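Long-range contact in glucokinase (PDB 3VGM), which probably phosphorylates D-glucose with ATP to give glucose 6-phosphate and ADP, as a member of the ROK family: residues 3-8 with 55-60. Residues are numbered along the deposited sequence; the frame is centred on the assembly and turned at random.
Sequences LTIGVD and HDVEAV
Leu-3, Ile-5 and Val-60 carry the parallel pairing of strands 3-9 and 57-64, the central strand and its parallel neighbour in the 3-2-1-4-5 sheet characteristic of the actin-like ATPase fold. The pairing illustrates how a parallel ladder absorbs an extra residue. In regular geometry one residue would both donate to Leu-3 O and accept from Ile-5 N; here Glu-58 N gives the first bond (2.8 Å) and Ala-59 O takes the second (2.9 Å). This is a beta bulge opposite Thr-4, with Glu-58 psi at -25°. Its cost is Ala-59 N, buried without a partner.

Beyond the bulge Ile-5 and Val-60 lie on one face of the sheet, where Val-48 of helix 37-52 packs on Ile-5. With CG1 beside its backbone N (chi1 -80°), Ile-5 crosses Val-57 at about a right angle, CG1 lying 3.7 Å from Val-57 CG1. Val-60 CG1 touches Ile-5 CG2 more loosely (4.3 Å) and lies 4.0 Å from Val-7 CG2. Before the bulge, Leu-3 rests its CB on Asp-56 O (3.6 Å), and its CD1 reaches His-55 CB at 4.1 Å, the side chains crossing obliquely. A water accepting from Leu-3 N donates to the same Asp-56 O at 2.6 Å.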
loop_
_atom_site.group_PDB
_atom_site.type_symbol
_atom_site.label_atom_id
_atom_site.label_comp_id
_atom_site.label_asym_id
_atom_site.label_seq_id
_atom_site.Cartn_x
_atom_site.Cartn_y
_atom_site.Cartn_z
ATOM N N LEU A 3 16.776 33.561 -34.050
ATOM C CA LEU A 3 15.714 33.628 -33.045
ATOM C C LEU A 3 14.588 32.650 -33.333
ATOM O O LEU A 3 14.223 32.426 -34.498
ATOM C CB LEU A 3 15.127 35.037 -33.017
ATOM C CG LEU A 3 16.126 36.163 -32.746
ATOM C CD1 LEU A 3 15.389 37.506 -32.841
ATOM C CD2 LEU A 3 16.792 36.007 -31.371
ATOM N N THR A 4 14.054 32.043 -32.272
ATOM C CA THR A 4 12.879 31.202 -32.398
ATOM C C THR A 4 11.855 31.621 -31.348
ATOM O O THR A 4 12.174 32.394 -30.443
ATOM C CB THR A 4 13.227 29.699 -32.213
ATOM O OG1 THR A 4 13.854 29.522 -30.940
ATOM C CG2 THR A 4 14.200 29.236 -33.309
ATOM N N ILE A 5 10.627 31.124 -31.476
ATOM C CA ILE A 5 9.601 31.379 -30.488
ATOM C C ILE A 5 9.302 30.102 -29.697
ATOM O O ILE A 5 9.232 29.035 -30.282
ATOM C CB ILE A 5 8.327 31.933 -31.156
ATOM C CG1 ILE A 5 8.532 33.436 -31.413
ATOM C CG2 ILE A 5 7.077 31.693 -30.286
ATOM C CD1 ILE A 5 7.358 34.122 -32.032
ATOM N N GLY A 6 9.143 30.218 -28.378
ATOM C CA GLY A 6 8.645 29.111 -27.573
ATOM C C GLY A 6 7.237 29.432 -27.123
ATOM O O GLY A 6 6.902 30.596 -26.864
ATOM N N VAL A 7 6.402 28.398 -27.043
ATOM C CA VAL A 7 5.019 28.557 -26.600
ATOM C C VAL A 7 4.796 27.639 -25.414
ATOM O O VAL A 7 5.181 26.469 -25.456
ATOM C CB VAL A 7 3.980 28.227 -27.742
ATOM C CG1 VAL A 7 2.535 28.396 -27.249
ATOM C CG2 VAL A 7 4.214 29.116 -28.947
ATOM N N ASP A 8 4.209 28.186 -24.356
ATOM C CA ASP A 8 3.804 27.417 -23.179
ATOM C C ASP A 8 2.274 27.434 -23.139
ATOM O O ASP A 8 1.659 28.490 -23.025
ATOM C CB ASP A 8 4.410 28.084 -21.921
ATOM C CG ASP A 8 4.128 27.314 -20.625
ATOM O OD1 ASP A 8 2.966 26.904 -20.387
ATOM O OD2 ASP A 8 5.073 27.127 -19.828
ATOM N N HIS A 55 10.755 41.058 -34.532
ATOM C CA HIS A 55 11.826 40.070 -34.478
ATOM C C HIS A 55 11.797 39.158 -35.704
ATOM O O HIS A 55 10.720 38.787 -36.178
ATOM C CB HIS A 55 11.678 39.213 -33.211
ATOM C CG HIS A 55 11.722 40.008 -31.944
ATOM N ND1 HIS A 55 12.896 40.501 -31.415
ATOM C CD2 HIS A 55 10.731 40.423 -31.118
ATOM C CE1 HIS A 55 12.628 41.176 -30.307
ATOM N NE2 HIS A 55 11.318 41.146 -30.109
ATOM N N ASP A 56 12.980 38.805 -36.209
ATOM C CA ASP A 56 13.118 37.839 -37.302
ATOM C C ASP A 56 13.087 36.402 -36.756
ATOM O O ASP A 56 14.127 35.858 -36.379
ATOM C CB ASP A 56 14.432 38.092 -38.038
ATOM C CG ASP A 56 14.582 37.248 -39.291
ATOM O OD1 ASP A 56 13.569 36.681 -39.784
ATOM O OD2 ASP A 56 15.735 37.151 -39.783
ATOM N N VAL A 57 11.902 35.801 -36.731
ATOM C CA VAL A 57 11.707 34.480 -36.099
ATOM C C VAL A 57 11.832 33.360 -37.144
ATOM O O VAL A 57 11.232 33.442 -38.229
ATOM C CB VAL A 57 10.355 34.413 -35.342
ATOM C CG1 VAL A 57 10.099 33.016 -34.783
ATOM C CG2 VAL A 57 10.340 35.456 -34.174
ATOM N N GLU A 58 12.610 32.329 -36.808
ATOM C CA GLU A 58 12.900 31.223 -37.746
ATOM C C GLU A 58 12.089 29.955 -37.545
ATOM O O GLU A 58 11.932 29.180 -38.481
ATOM C CB GLU A 58 14.391 30.886 -37.732
ATOM C CG GLU A 58 15.252 32.048 -38.238
ATOM C CD GLU A 58 16.729 31.706 -38.331
ATOM O OE1 GLU A 58 17.505 32.603 -38.714
ATOM O OE2 GLU A 58 17.114 30.555 -38.013
ATOM N N ALA A 59 11.606 29.719 -36.325
ATOM C CA ALA A 59 10.871 28.491 -36.013
ATOM C C ALA A 59 10.054 28.701 -34.738
ATOM O O ALA A 59 10.290 29.674 -33.993
ATOM C CB ALA A 59 11.823 27.288 -35.863
ATOM N N VAL A 60 9.086 27.821 -34.520
ATOM C CA VAL A 60 8.222 27.862 -33.333
ATOM C C VAL A 60 8.273 26.499 -32.614
ATOM O O VAL A 60 8.116 25.439 -33.252
ATOM C CB VAL A 60 6.752 28.193 -33.717
ATOM C CG1 VAL A 60 5.862 28.200 -32.489
ATOM C CG2 VAL A 60 6.650 29.564 -34.433
HETATM O O HOH W 1 16.636 35.277 -36.373
#